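Local coordinates for conserved hypothetical protein (Bacteroides thetaiotaomicron, PDB 2HQY) that is of unknown function but binds coenzyme A and, as a member of the phosphatidylglycerol lysyltransferase C-terminal family, is probably a transferase, at residues L29-L34 / E202-T207; G223-I226 / T230-V233. All blocks are in the same frame, centred on the assembly; numbering follows the deposited sequence.

Contact 1: L29-L34 / E202-T207; sequences LSFSNL and EALGLT
S32 and L206 make the tightest part of this contact. The two methyls of L206 lie beside the serine side chain, CD1 at 3.5 Å from S32 OG and CD2 at 3.6 Å from S32 CB, while L204 brings its own CD1 to 3.7 Å from S32 OG. Serine is short enough for the two leucines to close round it, and its hydroxyl is hydrogen-bonded to a residue flanking the segment, so they meet a polar atom already paired. F31 sets CG anti to the backbone N (chi1 -178°), which carries the ring to L204; the side chains cross at about a right angle, with F31 CE2 3.8 Å from L204 CD2. The ring edge also points at a carbonyl: L204 O lies in the ring plane, 3.6 Å from F31 CD2. This buried oxygen has no hydrogen-bond partner, so the slightly positive ring edge probably eases its burial a little. No hydrogen bond links the segments.

The far side is looser: E202 and T207 are exposed, and between them G205 ends its helix in a Schellman motif, its positive phi favouring glycine. At the start of helix 31-36, S30 is the N-cap, with a weak bond from N33 N to S30 OG. Helix 185-199 adds A197 against S32 and L206, and strands 216-227 and 230-238 press M224 and H234 against the same pair.

Contact 2: G223-I226 / T230-V233; sequences GMPI and TFGV
F231 turns its ring back over the opposite strand, one face lying over the M224 backbone, while the M224 side chain leaves on the other face of the sheet. Although its CB starts away from 223-226, placing CG anti to the backbone N (chi1 -166°) swings the ring inward until CZ is 3.5 Å from M224 CA. M224 C sits above the same face, offset toward the rim. The compact, rigid pyrrolidine of P225 lies aslant the phenyl, its CD 3.8 Å from F231 CE1. Shortening F231 to an alanine is likely to leave the M224 backbone and the P225 ring without their cover and to open a gap beside them.

The two segments face each other in the antiparallel hairpin of strands 216-227 and 230-238, within a domain of the acetyltransferase clan. M224 and G232 form the hydrogen-bonded pair: G232 N gives a nearly straight bond to M224 O (2.8 Å, 168°), with the donor above the carbonyl plane, whereas the return bond from M224 N is weak and bent. P225 stands opposite F231 in a non-hydrogen-bonded pair, where proline's missing N-H costs no bond across this ladder.

I226 works beside G232. Its CD1 packs 3.6 Å from G232 CA, and any CB on that glycine would collide with the methyl. G223 is held to glycine more severely still, because a CB there would run into G232 O; as it is, G223 CA comes within 3.0 Å of that oxygen in a CA-H...O contact. At the corner, I226 N donates to T230 O, while T230 OG1 bonds to N227 and F231 and V233 join strand 263-265 through backbone bonds to Y263 and N265.

How the contacts relate
Contact 1 closes before contact 2 opens along the chain, yet their centres lie only 9 Å apart and the two touch directly. T207, where 202-207 enters a strand, probably donates from its N to G223 O at 2.9 Å, so the end of contact 1 runs into the sheet that carries the hairpin. L206 CD2 packs 3.4 Å from G223 O, and T207 OG1 lies 3.4 Å from F231 CZ. Neither contact includes a residue of the coenzyme A pocket. The side chain of V233 is about 12 Å from the bound coenzyme A, and that of S32 is about 11 Å from the side chain of E190, which binds it.

Contact 1: L29-L34 / E202-T207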
ATOM      1  N   LEU A  29      10.276 -10.619  -9.245  1.00 15.08           N
ATOM      2  CA  LEU A  29      11.003  -9.529  -9.905  1.00 14.98           C
ATOM      3  C   LEU A  29      10.250  -8.884 -11.082  1.00 14.46           C
ATOM      4  O   LEU A  29      10.765  -7.942 -11.725  1.00 14.67           O
ATOM      5  CB  LEU A  29      12.400 -10.003 -10.353  1.00 14.66           C
ATOM      6  CG  LEU A  29      13.388 -10.173  -9.191  1.00 15.84           C
ATOM      7  CD1 LEU A  29      14.669 -10.754  -9.743  1.00 18.23           C
ATOM      8  CD2 LEU A  29      13.664  -8.869  -8.487  1.00 19.22           C
ATOM      9  N   SER A  30       9.051  -9.382 -11.373  1.00 13.96           N
ATOM     10  CA  SER A  30       8.171  -8.672 -12.307  1.00 14.42           C
ATOM     11  C   SER A  30       7.840  -7.284 -11.754  1.00 13.89           C
ATOM     12  O   SER A  30       7.483  -7.136 -10.570  1.00 13.35           O
ATOM     13  CB  SER A  30       6.878  -9.431 -12.515  1.00 14.63           C
ATOM     14  OG  SER A  30       5.910  -8.522 -12.991  1.00 17.24           O
ATOM     15  N   PHE A  31       7.972  -6.284 -12.602  1.00 13.32           N
ATOM     16  CA  PHE A  31       7.652  -4.921 -12.212  1.00 13.82           C
ATOM     17  C   PHE A  31       6.204  -4.799 -11.738  1.00 13.39           C
ATOM     18  O   PHE A  31       5.943  -4.119 -10.745  1.00 13.72           O
ATOM     19  CB  PHE A  31       7.938  -3.923 -13.340  1.00 13.58           C
ATOM     20  CG  PHE A  31       7.660  -2.506 -12.947  1.00 13.96           C
ATOM     21  CD1 PHE A  31       8.439  -1.883 -11.949  1.00 13.56           C
ATOM     22  CD2 PHE A  31       6.628  -1.793 -13.538  1.00 11.40           C
ATOM     23  CE1 PHE A  31       8.194  -0.566 -11.564  1.00  9.14           C
ATOM     24  CE2 PHE A  31       6.373  -0.432 -13.166  1.00 13.83           C
ATOM     25  CZ  PHE A  31       7.143   0.167 -12.179  1.00 11.26           C
ATOM     26  N   SER A  32       5.260  -5.457 -12.435  1.00 12.20           N
ATOM     27  CA  SER A  32       3.874  -5.443 -12.027  1.00 12.48           C
ATOM     28  C   SER A  32       3.701  -6.059 -10.631  1.00 12.51           C
ATOM     29  O   SER A  32       2.957  -5.509  -9.796  1.00 11.51           O
ATOM     30  CB  SER A  32       2.975  -6.234 -13.009  1.00 12.63           C
ATOM     31  OG  SER A  32       1.619  -6.094 -12.593  1.00 15.33           O
ATOM     32  N   ASN A  33       4.354  -7.190 -10.388  1.00 11.63           N
ATOM     33  CA  ASN A  33       4.226  -7.844  -9.067  1.00 11.41           C
ATOM     34  C   ASN A  33       4.812  -6.953  -7.962  1.00 11.45           C
ATOM     35  O   ASN A  33       4.210  -6.803  -6.894  1.00 11.19           O
ATOM     36  CB  ASN A  33       4.896  -9.208  -9.077  1.00 11.52           C
ATOM     37  CG  ASN A  33       4.016 -10.280  -9.679  1.00 13.50           C
ATOM     38  OD1 ASN A  33       2.782 -10.103  -9.835  1.00 14.46           O
ATOM     39  ND2 ASN A  33       4.630 -11.432  -9.965  1.00 14.25           N
ATOM     40  N   LEU A  34       5.934  -6.302  -8.249  1.00 11.01           N
ATOM     41  CA  LEU A  34       6.564  -5.410  -7.273  1.00 11.87           C
ATOM     42  C   LEU A  34       5.627  -4.253  -6.890  1.00 11.12           C
ATOM     43  O   LEU A  34       5.463  -3.961  -5.702  1.00 12.55           O
ATOM     44  CB  LEU A  34       7.892  -4.861  -7.816  1.00 12.12           C
ATOM     45  CG  LEU A  34       9.012  -5.913  -7.850  1.00 13.36           C
ATOM     46  CD1 LEU A  34      10.109  -5.478  -8.818  1.00 13.79           C
ATOM     47  CD2 LEU A  34       9.606  -6.160  -6.461  1.00 16.04           C
ATOM     48  N   GLU A 202      -1.627  -0.232 -18.286  1.00 14.74           N
ATOM     49  CA  GLU A 202      -0.713   0.255 -19.315  1.00 17.18           C
ATOM     50  C   GLU A 202       0.573   0.802 -18.733  1.00 16.09           C
ATOM     51  O   GLU A 202       1.665   0.533 -19.262  1.00 17.50           O
ATOM     52  CB  GLU A 202      -1.405   1.289 -20.199  1.00 18.60           C
ATOM     53  CG  GLU A 202      -2.406   0.577 -21.089  1.00 25.24           C
ATOM     54  CD  GLU A 202      -2.904   1.418 -22.249  1.00 33.05           C
ATOM     55  OE1 GLU A 202      -3.073   2.658 -22.089  1.00 36.89           O
ATOM     56  OE2 GLU A 202      -3.147   0.821 -23.324  1.00 36.12           O
ATOM     57  N   ALA A 203       0.469   1.551 -17.635  1.00 14.66           N
ATOM     58  CA  ALA A 203       1.662   2.113 -16.993  1.00 14.30           C
ATOM     59  C   ALA A 203       2.633   1.011 -16.557  1.00 14.46           C
ATOM     60  O   ALA A 203       3.838   1.191 -16.625  1.00 14.46           O
ATOM     61  CB  ALA A 203       1.289   2.964 -15.793  1.00 14.93           C
ATOM     62  N   LEU A 204       2.085  -0.090 -16.058  1.00 13.83           N
ATOM     63  CA  LEU A 204       2.909  -1.219 -15.587  1.00 14.03           C
ATOM     64  C   LEU A 204       3.611  -1.981 -16.715  1.00 14.41           C
ATOM     65  O   LEU A 204       4.654  -2.602 -16.470  1.00 15.01           O
ATOM     66  CB  LEU A 204       2.074  -2.178 -14.769  1.00 12.95           C
ATOM     67  CG  LEU A 204       1.604  -1.640 -13.427  1.00 14.05           C
ATOM     68  CD1 LEU A 204       0.517  -2.603 -12.883  1.00 14.39           C
ATOM     69  CD2 LEU A 204       2.812  -1.506 -12.427  1.00 12.90           C
ATOM     70  N   GLY A 205       3.051  -1.936 -17.927  1.00 13.36           N
ATOM     71  CA  GLY A 205       3.608  -2.704 -19.051  1.00 13.11           C
ATOM     72  C   GLY A 205       2.997  -4.089 -19.225  1.00 13.24           C
ATOM     73  O   GLY A 205       3.590  -4.973 -19.882  1.00 13.63           O
ATOM     74  N   LEU A 206       1.791  -4.281 -18.682  1.00 12.02           N
ATOM     75  CA  LEU A 206       1.167  -5.604 -18.722  1.00 11.26           C
ATOM     76  C   LEU A 206       0.514  -5.876 -20.070  1.00 11.59           C
ATOM     77  O   LEU A 206       0.128  -4.915 -20.790  1.00  9.72           O
ATOM     78  CB  LEU A 206       0.109  -5.708 -17.641  1.00 11.40           C
ATOM     79  CG  LEU A 206       0.576  -5.789 -16.190  1.00 12.22           C
ATOM     80  CD1 LEU A 206      -0.631  -5.518 -15.277  1.00 14.41           C
ATOM     81  CD2 LEU A 206       1.111  -7.191 -15.954  1.00 13.92           C
ATOM     82  N   THR A 207       0.413  -7.160 -20.424  1.00 11.18           N
ATOM     83  CA  THR A 207      -0.434  -7.572 -21.537  1.00 12.95           C
ATOM     84  C   THR A 207      -1.361  -8.636 -21.026  1.00 13.02           C
ATOM     85  O   THR A 207      -1.039  -9.307 -20.021  1.00 12.04           O
ATOM     86  CB  THR A 207       0.361  -8.102 -22.737  1.00 14.26           C
ATOM     87  OG1 THR A 207       1.299  -9.062 -22.268  1.00 16.39           O
ATOM     88  CG2 THR A 207       1.125  -6.950 -23.420  1.00 17.04           C
TER

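Contact 2: G223-I226 / T230-V233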
ATOM      1  N   GLY A 223      -0.013 -10.686 -17.591  1.00 11.21           N
ATOM      2  CA  GLY A 223       1.355 -10.842 -17.134  1.00 10.77           C
ATOM      3  C   GLY A 223       2.260  -9.917 -17.898  1.00 11.03           C
ATOM      4  O   GLY A 223       1.805  -9.071 -18.671  1.00 11.19           O
ATOM      5  N   MET A 224       3.555 -10.050 -17.641  1.00 11.96           N
ATOM      6  CA  MET A 224       4.543  -9.284 -18.394  1.00 12.04           C
ATOM      7  C   MET A 224       5.904  -9.935 -18.261  1.00 11.73           C
ATOM      8  O   MET A 224       6.075 -10.867 -17.479  1.00 12.48           O
ATOM      9  CB  MET A 224       4.581  -7.796 -17.908  1.00 11.80           C
ATOM     10  CG  MET A 224       5.107  -7.526 -16.430  1.00 14.10           C
ATOM     11  SD  MET A 224       5.082  -5.761 -15.970  1.00  6.80           S
ATOM     12  CE  MET A 224       6.410  -5.115 -17.019  1.00 16.09           C
ATOM     13  N   PRO A 225       6.904  -9.440 -19.006  1.00 12.86           N
ATOM     14  CA  PRO A 225       8.247 -10.029 -18.886  1.00 12.91           C
ATOM     15  C   PRO A 225       8.826  -9.910 -17.468  1.00 14.19           C
ATOM     16  O   PRO A 225       8.565  -8.917 -16.756  1.00 14.99           O
ATOM     17  CB  PRO A 225       9.080  -9.186 -19.883  1.00 12.81           C
ATOM     18  CG  PRO A 225       8.049  -8.747 -20.895  1.00 13.49           C
ATOM     19  CD  PRO A 225       6.875  -8.375 -20.018  1.00 13.26           C
ATOM     20  N   ILE A 226       9.593 -10.932 -17.068  1.00 14.23           N
ATOM     21  CA  ILE A 226      10.382 -10.919 -15.826  1.00 13.79           C
ATOM     22  C   ILE A 226      11.842 -10.622 -16.181  1.00 13.62           C
ATOM     23  O   ILE A 226      12.492  -9.784 -15.555  1.00 14.12           O
ATOM     24  CB  ILE A 226      10.293 -12.261 -15.073  1.00 13.93           C
ATOM     25  CG1 ILE A 226       8.883 -12.449 -14.491  1.00 13.32           C
ATOM     26  CG2 ILE A 226      11.351 -12.318 -13.910  1.00 13.16           C
ATOM     27  CD1 ILE A 226       8.513 -13.974 -14.302  1.00 12.99           C
ATOM     28  N   THR A 230      12.076 -14.681 -20.042  1.00 14.93           N
ATOM     29  CA  THR A 230      11.056 -15.241 -19.150  1.00 14.67           C
ATOM     30  C   THR A 230       9.879 -14.273 -19.063  1.00 13.68           C
ATOM     31  O   THR A 230      10.052 -13.100 -18.741  1.00 13.78           O
ATOM     32  CB  THR A 230      11.603 -15.519 -17.719  1.00 14.67           C
ATOM     33  OG1 THR A 230      12.870 -16.202 -17.802  1.00 15.93           O
ATOM     34  CG2 THR A 230      10.607 -16.331 -16.883  1.00 15.03           C
ATOM     35  N   PHE A 231       8.700 -14.775 -19.402  1.00 13.02           N
ATOM     36  CA  PHE A 231       7.458 -13.999 -19.276  1.00 13.98           C
ATOM     37  C   PHE A 231       6.704 -14.552 -18.069  1.00 14.12           C
ATOM     38  O   PHE A 231       6.603 -15.777 -17.918  1.00 15.81           O
ATOM     39  CB  PHE A 231       6.632 -14.189 -20.544  1.00 14.02           C
ATOM     40  CG  PHE A 231       5.499 -13.204 -20.681  1.00 15.81           C
ATOM     41  CD1 PHE A 231       5.683 -12.015 -21.378  1.00 16.19           C
ATOM     42  CD2 PHE A 231       4.267 -13.449 -20.079  1.00 15.95           C
ATOM     43  CE1 PHE A 231       4.633 -11.086 -21.520  1.00 17.18           C
ATOM     44  CE2 PHE A 231       3.205 -12.530 -20.202  1.00 14.83           C
ATOM     45  CZ  PHE A 231       3.402 -11.341 -20.921  1.00 16.09           C
ATOM     46  N   GLY A 232       6.125 -13.684 -17.246  1.00 13.44           N
ATOM     47  CA  GLY A 232       5.405 -14.148 -16.061  1.00 13.69           C
ATOM     48  C   GLY A 232       3.916 -13.983 -16.296  1.00 13.78           C
ATOM     49  O   GLY A 232       3.460 -12.923 -16.722  1.00 14.44           O
ATOM     50  N   VAL A 233       3.153 -15.025 -16.015  1.00 12.97           N
ATOM     51  CA  VAL A 233       1.710 -14.925 -16.009  1.00 12.65           C
ATOM     52  C   VAL A 233       1.296 -14.711 -14.550  1.00 13.08           C
ATOM     53  O   VAL A 233       1.481 -15.596 -13.711  1.00 13.42           O
ATOM     54  CB  VAL A 233       1.028 -16.200 -16.619  1.00 12.18           C
ATOM     55  CG1 VAL A 233      -0.492 -16.066 -16.574  1.00 13.21           C
ATOM     56  CG2 VAL A 233       1.492 -16.387 -18.046  1.00 13.96           C
TER